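Local coordinates for protein TudS (Uncultured bacterium, PDB 6Z96) that removes sulfur from thiouracil without net redox chemistry, using a [4Fe-4S] cluster that probably takes up the sulfur as a [4Fe-5S] intermediate, at residues 3-17 with 86-98. Residues are numbered along the deposited sequence; the frame is centred on the assembly and turned at random.
Sequences EKIIVSACLLGQPVR and LCLAQGIRFALLK. With SF4 (iron/sulfur cluster), chain C.
Ile6 and Ala95 pair at the buried heart of this contact, where strands 5-8 and 94-96 run parallel, their axes 20° apart. Ile6 N donates to Phe94 O and Ile6 O accepts from Leu96 N, while Ser8 N closes the set on Leu96 O. With CG1 of Ile6 anti to its backbone nitrogen (chi1 -176°), CG2 drops against Ala95 CB at 3.4 Å, a close fit even for packed methyls. Cys87 SG sits 3.7 Å from the same CG2, and CD1 reaches on to Leu86 CD2, so the last turn of helix 73-90 packs over this face. On the face of Val7 and Leu96, Leu11 CD1 packs on Leu96 CG.

Beyond Leu96 the two segments stay tied, since Lys98 N donates to Ser8 OG at 2.9 Å. Here the contact borders the cluster: Cys10 SG binds an iron at 2.3 Å, and Lys98 CB and Arg17 NH1 both approach sulfide S3, which lies at the edge of the guanidinium, in its plane. Arg17 also touches the bound H2S. Lys98 NZ makes a salt bridge with Glu139.

The opposite end is looser and more polar. Arg93 NH2 meets the syn lone pair of Glu3 OE2 at 2.9 Å, a bent bond (141° at the hydrogen), and the extended Lys4 reaches Gln90 OE1 with NZ. One water bridges Glu3 OE1, Lys4 O and Arg93 N.

These two strands form the centre of a four-stranded parallel sheet, flanked by 39-42 beside 5-8 and by 135-137 beside 94-96. After helix 73-90, Gly91, with positive phi, closes a Schellman motif and turns the chain into strand 94-96, and helix 124-131 packs against Ala95 and Leu97.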
ATOM      1  N   GLU A   3      16.851  -3.368   8.559  1.00 35.55           N
ATOM      2  CA  GLU A   3      15.960  -3.973   7.584  1.00 32.72           C
ATOM      3  C   GLU A   3      15.299  -2.946   6.656  1.00 29.12           C
ATOM      4  O   GLU A   3      15.235  -1.763   6.970  1.00 28.68           O
ATOM      5  CB  GLU A   3      14.884  -4.760   8.320  1.00 34.44           C
ATOM      6  CG  GLU A   3      15.442  -5.872   9.188  1.00 41.33           C
ATOM      7  CD  GLU A   3      14.406  -6.891   9.616  1.00 48.33           C
ATOM      8  OE1 GLU A   3      13.218  -6.734   9.247  1.00 48.89           O
ATOM      9  OE2 GLU A   3      14.788  -7.857  10.315  1.00 51.27           O
ATOM     10  N   LYS A   4      14.765  -3.431   5.540  1.00 26.64           N
ATOM     11  CA  LYS A   4      14.062  -2.590   4.570  1.00 25.85           C
ATOM     12  C   LYS A   4      12.554  -2.720   4.735  1.00 23.71           C
ATOM     13  O   LYS A   4      12.058  -3.663   5.340  1.00 23.59           O
ATOM     14  CB  LYS A   4      14.418  -3.005   3.139  1.00 28.51           C
ATOM     15  CG  LYS A   4      15.909  -2.940   2.851  1.00 33.03           C
ATOM     16  CD  LYS A   4      16.143  -3.369   1.437  1.00 39.53           C
ATOM     17  CE  LYS A   4      17.609  -3.534   1.120  1.00 45.11           C
ATOM     18  NZ  LYS A   4      17.789  -4.392  -0.082  1.00 48.78           N
ATOM     19  N   ILE A   5      11.823  -1.732   4.216  1.00 21.80           N
ATOM     20  CA  ILE A   5      10.373  -1.786   4.219  1.00 21.04           C
ATOM     21  C   ILE A   5       9.882  -1.562   2.791  1.00 20.49           C
ATOM     22  O   ILE A   5      10.602  -0.984   1.972  1.00 20.29           O
ATOM     23  CB  ILE A   5       9.743  -0.756   5.185  1.00 22.47           C
ATOM     24  CG1 ILE A   5       9.906   0.693   4.694  1.00 23.87           C
ATOM     25  CG2 ILE A   5      10.258  -0.936   6.631  1.00 24.13           C
ATOM     26  CD1 ILE A   5       9.083   1.721   5.538  1.00 26.22           C
ATOM     27  N   ILE A   6       8.629  -1.974   2.531  1.00 19.26           N
ATOM     28  CA  ILE A   6       7.991  -1.639   1.263  1.00 19.60           C
ATOM     29  C   ILE A   6       7.055  -0.467   1.596  1.00 18.47           C
ATOM     30  O   ILE A   6       6.433  -0.431   2.668  1.00 19.18           O
ATOM     31  CB  ILE A   6       7.255  -2.863   0.680  1.00 21.42           C
ATOM     32  CG1 ILE A   6       6.659  -2.557  -0.695  1.00 23.52           C
ATOM     33  CG2 ILE A   6       6.179  -3.370   1.601  1.00 22.34           C
ATOM     34  CD1 ILE A   6       6.175  -3.844  -1.434  1.00 25.17           C
ATOM     35  N   VAL A   7       6.977   0.532   0.689  1.00 17.23           N
ATOM     36  CA  VAL A   7       6.170   1.724   0.941  0.80 17.46           C
ATOM     37  C   VAL A   7       5.319   2.045  -0.264  1.00 17.33           C
ATOM     38  O   VAL A   7       5.843   2.055  -1.365  1.00 17.92           O
ATOM     39  CB  VAL A   7       7.082   2.957   1.211  0.80 18.16           C
ATOM     40  CG1 VAL A   7       6.263   4.191   1.591  0.80 18.35           C
ATOM     41  CG2 VAL A   7       8.124   2.656   2.289  0.80 18.53           C
ATOM     42  N   SER A   8       4.027   2.369  -0.071  1.00 16.12           N
ATOM     43  CA  SER A   8       3.168   2.824  -1.184  1.00 15.53           C
ATOM     44  C   SER A   8       3.869   3.985  -1.909  1.00 15.86           C
ATOM     45  O   SER A   8       4.277   4.951  -1.264  1.00 16.72           O
ATOM     46  CB  SER A   8       1.858   3.380  -0.632  1.00 15.29           C
ATOM     47  OG  SER A   8       1.019   2.326  -0.199  1.00 16.39           O
ATOM     48  N   ALA A   9       4.060   3.854  -3.222  1.00 14.94           N
ATOM     49  CA  ALA A   9       4.825   4.853  -3.971  1.00 15.82           C
ATOM     50  C   ALA A   9       4.255   6.259  -3.853  1.00 16.21           C
ATOM     51  O   ALA A   9       5.021   7.238  -3.853  1.00 17.14           O
ATOM     52  CB  ALA A   9       4.950   4.439  -5.439  1.00 16.43           C
ATOM     53  N   CYS A  10       2.926   6.375  -3.714  1.00 15.29           N
ATOM     54  CA  CYS A  10       2.313   7.695  -3.575  1.00 15.43           C
ATOM     55  C   CYS A  10       2.745   8.384  -2.272  1.00 16.75           C
ATOM     56  O   CYS A  10       2.851   9.617  -2.251  1.00 17.52           O
ATOM     57  CB  CYS A  10       0.797   7.611  -3.677  1.00 16.35           C
ATOM     58  SG  CYS A  10       0.045   6.521  -2.436  1.00 17.24           S
ATOM     59  N   LEU A  11       3.008   7.606  -1.208  1.00 16.74           N
ATOM     60  CA  LEU A  11       3.445   8.223   0.066  1.00 17.15           C
ATOM     61  C   LEU A  11       4.836   8.837  -0.053  1.00 20.11           C
ATOM     62  O   LEU A  11       5.194   9.686   0.768  1.00 21.86           O
ATOM     63  CB  LEU A  11       3.453   7.185   1.198  1.00 16.31           C
ATOM     64  CG  LEU A  11       2.067   6.660   1.585  1.00 17.92           C
ATOM     65  CD1 LEU A  11       2.195   5.533   2.647  1.00 17.85           C
ATOM     66  CD2 LEU A  11       1.189   7.771   2.161  1.00 18.83           C
ATOM     67  N   LEU A  12       5.628   8.388  -1.019  1.00 20.73           N
ATOM     68  CA  LEU A  12       6.955   8.962  -1.307  1.00 22.73           C
ATOM     69  C   LEU A  12       6.892  10.137  -2.299  1.00 24.85           C
ATOM     70  O   LEU A  12       7.947  10.660  -2.688  1.00 27.51           O
ATOM     71  CB  LEU A  12       7.863   7.890  -1.866  1.00 23.85           C
ATOM     72  CG  LEU A  12       8.125   6.755  -0.915  1.00 27.35           C
ATOM     73  CD1 LEU A  12       8.910   5.682  -1.607  1.00 29.36           C
ATOM     74  CD2 LEU A  12       8.885   7.229   0.344  1.00 28.41           C
ATOM     75  N   GLY A  13       5.688  10.568  -2.670  1.00 22.92           N
ATOM     76  CA  GLY A  13       5.497  11.705  -3.562  1.00 22.46           C
ATOM     77  C   GLY A  13       5.427  11.353  -5.030  1.00 22.17           C
ATOM     78  O   GLY A  13       5.389  12.255  -5.871  1.00 23.34           O
ATOM     79  N   GLN A  14       5.417  10.046  -5.373  1.00 19.87           N
ATOM     80  CA  GLN A  14       5.316   9.670  -6.781  1.00 18.96           C
ATOM     81  C   GLN A  14       3.905   9.906  -7.288  1.00 19.07           C
ATOM     82  O   GLN A  14       2.938   9.603  -6.601  1.00 19.29           O
ATOM     83  CB  GLN A  14       5.763   8.245  -6.983  1.00 19.66           C
ATOM     84  CG  GLN A  14       7.192   8.024  -6.495  1.00 20.95           C
ATOM     85  CD  GLN A  14       7.748   6.730  -6.991  1.00 25.75           C
ATOM     86  OE1 GLN A  14       7.271   6.169  -7.984  1.00 27.43           O
ATOM     87  NE2 GLN A  14       8.805   6.249  -6.360  1.00 26.96           N
ATOM     88  N   PRO A  15       3.759  10.431  -8.517  1.00 18.60           N
ATOM     89  CA  PRO A  15       2.422  10.783  -9.015  1.00 17.95           C
ATOM     90  C   PRO A  15       1.742   9.613  -9.694  1.00 18.84           C
ATOM     91  O   PRO A  15       1.302   9.692 -10.846  1.00 19.54           O
ATOM     92  CB  PRO A  15       2.708  11.927 -10.007  1.00 18.42           C
ATOM     93  CG  PRO A  15       4.034  11.486 -10.602  1.00 19.44           C
ATOM     94  CD  PRO A  15       4.825  10.902  -9.434  1.00 18.87           C
ATOM     95  N   VAL A  16       1.571   8.552  -8.920  1.00 17.99           N
ATOM     96  CA  VAL A  16       0.953   7.318  -9.398  1.00 17.73           C
ATOM     97  C   VAL A  16      -0.491   7.135  -8.915  1.00 16.42           C
ATOM     98  O   VAL A  16      -1.068   6.097  -9.236  1.00 16.22           O
ATOM     99  CB  VAL A  16       1.814   6.108  -8.982  1.00 19.42           C
ATOM    100  CG1 VAL A  16       3.141   6.075  -9.735  1.00 20.52           C
ATOM    101  CG2 VAL A  16       2.025   6.094  -7.464  1.00 19.89           C
ATOM    102  N   ARG A  17      -1.089   8.090  -8.160  1.00 16.16           N
ATOM    103  CA  ARG A  17      -2.462   7.948  -7.685  1.00 15.96           C
ATOM    104  C   ARG A  17      -3.418   7.877  -8.858  1.00 16.40           C
ATOM    105  O   ARG A  17      -3.058   8.299  -9.976  1.00 16.75           O
ATOM    106  CB  ARG A  17      -2.844   9.122  -6.750  1.00 18.42           C
ATOM    107  CG  ARG A  17      -2.211   8.998  -5.358  1.00 20.38           C
ATOM    108  CD  ARG A  17      -2.973   8.039  -4.436  1.00 21.54           C
ATOM    109  NE  ARG A  17      -4.256   8.617  -4.010  1.00 22.33           N
ATOM    110  CZ  ARG A  17      -5.102   8.039  -3.167  1.00 25.15           C
ATOM    111  NH1 ARG A  17      -4.809   6.857  -2.625  1.00 24.59           N
ATOM    112  NH2 ARG A  17      -6.232   8.651  -2.825  1.00 24.15           N
ATOM    113  N   LEU A  86       8.015  -9.036  -4.003  1.00 21.08           N
ATOM    114  CA  LEU A  86       9.113  -8.135  -3.688  1.00 22.08           C
ATOM    115  C   LEU A  86       9.520  -8.318  -2.218  1.00 22.81           C
ATOM    116  O   LEU A  86      10.714  -8.372  -1.908  1.00 23.83           O
ATOM    117  CB  LEU A  86       8.693  -6.683  -3.963  1.00 22.90           C
ATOM    118  CG  LEU A  86       9.709  -5.626  -3.616  1.00 27.11           C
ATOM    119  CD1 LEU A  86      10.922  -5.757  -4.504  1.00 27.60           C
ATOM    120  CD2 LEU A  86       9.122  -4.234  -3.743  1.00 28.62           C
ATOM    121  N   CYS A  87       8.529  -8.443  -1.324  1.00 22.16           N
ATOM    122  CA  CYS A  87       8.833  -8.657   0.103  1.00 22.39           C
ATOM    123  C   CYS A  87       9.579  -9.964   0.320  1.00 24.53           C
ATOM    124  O   CYS A  87      10.536  -9.982   1.088  1.00 25.88           O
ATOM    125  CB  CYS A  87       7.566  -8.623   0.939  1.00 21.74           C
ATOM    126  SG  CYS A  87       6.818  -6.978   1.054  1.00 20.28           S
ATOM    127  N   LEU A  88       9.125 -11.051  -0.307  1.00 25.71           N
ATOM    128  CA  LEU A  88       9.794 -12.349  -0.138  1.00 27.58           C
ATOM    129  C   LEU A  88      11.214 -12.303  -0.676  1.00 28.74           C
ATOM    130  O   LEU A  88      12.135 -12.785  -0.012  1.00 29.95           O
ATOM    131  CB  LEU A  88       9.003 -13.468  -0.803  1.00 28.47           C
ATOM    132  CG  LEU A  88       7.613 -13.728  -0.223  1.00 31.00           C
ATOM    133  CD1 LEU A  88       6.876 -14.769  -1.042  1.00 31.62           C
ATOM    134  CD2 LEU A  88       7.680 -14.137   1.250  1.00 32.44           C
ATOM    135  N   ALA A  89      11.411 -11.689  -1.845  1.00 28.71           N
ATOM    136  CA  ALA A  89      12.743 -11.613  -2.448  1.00 29.78           C
ATOM    137  C   ALA A  89      13.707 -10.786  -1.615  1.00 31.27           C
ATOM    138  O   ALA A  89      14.887 -11.127  -1.525  1.00 32.11           O
ATOM    139  CB  ALA A  89      12.651 -11.031  -3.855  1.00 29.89           C
ATOM    140  N   GLN A  90      13.225  -9.670  -1.056  1.00 31.10           N
ATOM    141  CA  GLN A  90      14.068  -8.733  -0.310  1.00 31.47           C
ATOM    142  C   GLN A  90      14.123  -8.978   1.193  1.00 31.57           C
ATOM    143  O   GLN A  90      14.808  -8.220   1.882  1.00 33.13           O
ATOM    144  CB  GLN A  90      13.603  -7.278  -0.560  1.00 32.96           C
ATOM    145  CG  GLN A  90      13.756  -6.795  -2.002  1.00 37.88           C
ATOM    146  CD  GLN A  90      15.099  -6.153  -2.261  1.00 45.55           C
ATOM    147  OE1 GLN A  90      15.554  -5.282  -1.538  1.00 48.11           O
ATOM    148  NE2 GLN A  90      15.761  -6.567  -3.311  1.00 47.18           N
ATOM    149  N   GLY A  91      13.390  -9.967   1.698  1.00 30.28           N
ATOM    150  CA  GLY A  91      13.335 -10.259   3.125  1.00 30.00           C
ATOM    151  C   GLY A  91      12.626  -9.190   3.936  1.00 29.19           C
ATOM    152  O   GLY A  91      12.963  -8.949   5.093  1.00 30.53           O
ATOM    153  N   ILE A  92      11.629  -8.543   3.344  1.00 25.77           N
ATOM    154  CA  ILE A  92      10.878  -7.489   4.000  1.00 24.59           C
ATOM    155  C   ILE A  92       9.732  -8.030   4.834  1.00 24.31           C
ATOM    156  O   ILE A  92       8.943  -8.844   4.358  1.00 24.90           O
ATOM    157  CB  ILE A  92      10.387  -6.492   2.921  1.00 24.07           C
ATOM    158  CG1 ILE A  92      11.591  -5.767   2.295  1.00 25.58           C
ATOM    159  CG2 ILE A  92       9.366  -5.511   3.490  1.00 24.03           C
ATOM    160  CD1 ILE A  92      11.219  -4.840   1.090  1.00 27.37           C
ATOM    161  N   ARG A  93       9.615  -7.550   6.079  1.00 23.63           N
ATOM    162  CA  ARG A  93       8.547  -7.996   6.953  1.00 23.98           C
ATOM    163  C   ARG A  93       7.631  -6.852   7.436  1.00 22.00           C
ATOM    164  O   ARG A  93       6.742  -7.098   8.243  1.00 22.13           O
ATOM    165  CB  ARG A  93       9.116  -8.819   8.137  1.00 28.42           C
ATOM    166  CG  ARG A  93      10.275  -8.176   8.839  1.00 35.63           C
ATOM    167  CD  ARG A  93      11.288  -9.187   9.417  1.00 43.18           C
ATOM    168  NE  ARG A  93      10.858  -9.815  10.661  1.00 49.34           N
ATOM    169  CZ  ARG A  93      11.638  -9.972  11.729  1.00 53.21           C
ATOM    170  NH1 ARG A  93      11.174 -10.578  12.813  1.00 53.76           N
ATOM    171  NH2 ARG A  93      12.885  -9.509  11.727  1.00 53.48           N
ATOM    172  N   PHE A  94       7.857  -5.607   6.946  1.00 21.42           N
ATOM    173  CA  PHE A  94       7.044  -4.446   7.310  1.00 21.55           C
ATOM    174  C   PHE A  94       6.652  -3.674   6.046  1.00 20.20           C
ATOM    175  O   PHE A  94       7.473  -3.509   5.147  1.00 20.24           O
ATOM    176  CB  PHE A  94       7.831  -3.480   8.210  1.00 23.40           C
ATOM    177  CG  PHE A  94       8.312  -4.104   9.502  1.00 25.61           C
ATOM    178  CD1 PHE A  94       7.457  -4.260  10.572  1.00 27.99           C
ATOM    179  CD2 PHE A  94       9.617  -4.539   9.634  1.00 28.09           C
ATOM    180  CE1 PHE A  94       7.899  -4.844  11.762  1.00 29.32           C
ATOM    181  CE2 PHE A  94      10.062  -5.108  10.831  1.00 29.44           C
ATOM    182  CZ  PHE A  94       9.199  -5.238  11.886  1.00 29.25           C
ATOM    183  N   ALA A  95       5.417  -3.153   6.025  1.00 19.20           N
ATOM    184  CA  ALA A  95       4.936  -2.339   4.914  1.00 19.06           C
ATOM    185  C   ALA A  95       4.309  -1.065   5.437  1.00 19.06           C
ATOM    186  O   ALA A  95       3.630  -1.080   6.458  1.00 20.03           O
ATOM    187  CB  ALA A  95       3.907  -3.115   4.099  1.00 19.33           C
ATOM    188  N   LEU A  96       4.534   0.048   4.735  1.00 17.09           N
ATOM    189  CA  LEU A  96       3.901   1.324   5.060  1.00 17.09           C
ATOM    190  C   LEU A  96       3.025   1.618   3.845  1.00 16.50           C
ATOM    191  O   LEU A  96       3.541   1.982   2.789  1.00 16.33           O
ATOM    192  CB  LEU A  96       4.956   2.423   5.232  1.00 17.45           C
ATOM    193  CG  LEU A  96       4.437   3.860   5.316  1.00 18.40           C
ATOM    194  CD1 LEU A  96       3.395   4.025   6.413  1.00 19.52           C
ATOM    195  CD2 LEU A  96       5.606   4.849   5.506  1.00 20.23           C
ATOM    196  N   LEU A  97       1.716   1.428   3.995  1.00 15.91           N
ATOM    197  CA  LEU A  97       0.801   1.559   2.866  1.00 16.22           C
ATOM    198  C   LEU A  97      -0.233   2.638   3.088  1.00 17.01           C
ATOM    199  O   LEU A  97      -0.622   2.911   4.215  1.00 17.15           O
ATOM    200  CB  LEU A  97       0.118   0.206   2.586  1.00 16.13           C
ATOM    201  CG  LEU A  97       1.047  -0.973   2.298  1.00 16.66           C
ATOM    202  CD1 LEU A  97       0.198  -2.240   1.903  1.00 16.44           C
ATOM    203  CD2 LEU A  97       2.053  -0.670   1.172  1.00 18.73           C
ATOM    204  N   LYS A  98      -0.705   3.242   1.987  1.00 15.89           N
ATOM    205  CA  LYS A  98      -1.664   4.350   2.030  1.00 16.16           C
ATOM    206  C   LYS A  98      -3.058   3.961   2.531  1.00 17.22           C
ATOM    207  O   LYS A  98      -3.728   3.104   1.972  1.00 17.40           O
ATOM    208  CB  LYS A  98      -1.758   4.977   0.611  1.00 16.55           C
ATOM    209  CG  LYS A  98      -2.809   6.077   0.478  1.00 18.32           C
ATOM    210  CD  LYS A  98      -2.350   7.356   1.186  1.00 19.97           C
ATOM    211  CE  LYS A  98      -3.510   8.334   1.292  1.00 21.55           C
ATOM    212  NZ  LYS A  98      -4.419   7.993   2.430  1.00 21.42           N
TER
HETATM  213 FE1  SF4 C 301      -2.953   3.832  -4.945  0.80 16.75          FE
HETATM  214 FE2  SF4 C 301      -0.746   4.742  -3.677  0.90 14.54          FE
HETATM  215 FE3  SF4 C 301      -0.472   2.959  -5.758  0.90 14.23          FE
HETATM  216 FE4  SF4 C 301      -1.457   2.141  -3.327  0.90 14.76          FE
HETATM  217  S1  SF4 C 301       0.674   2.909  -3.817  0.90 14.45           S
HETATM  218  S2  SF4 C 301      -2.293   1.583  -5.370  0.90 15.60           S
HETATM  219  S3  SF4 C 301      -2.683   3.999  -2.693  0.90 15.91           S
HETATM  220  S4  SF4 C 301      -1.265   5.132  -5.851  0.90 15.29           S
HETATM  221  O   HOH W   1      11.669  -5.652   6.969  1.00 28.39           O
HETATM  222  O   HOH W   2      14.998  -6.264   4.923  1.00 40.89           O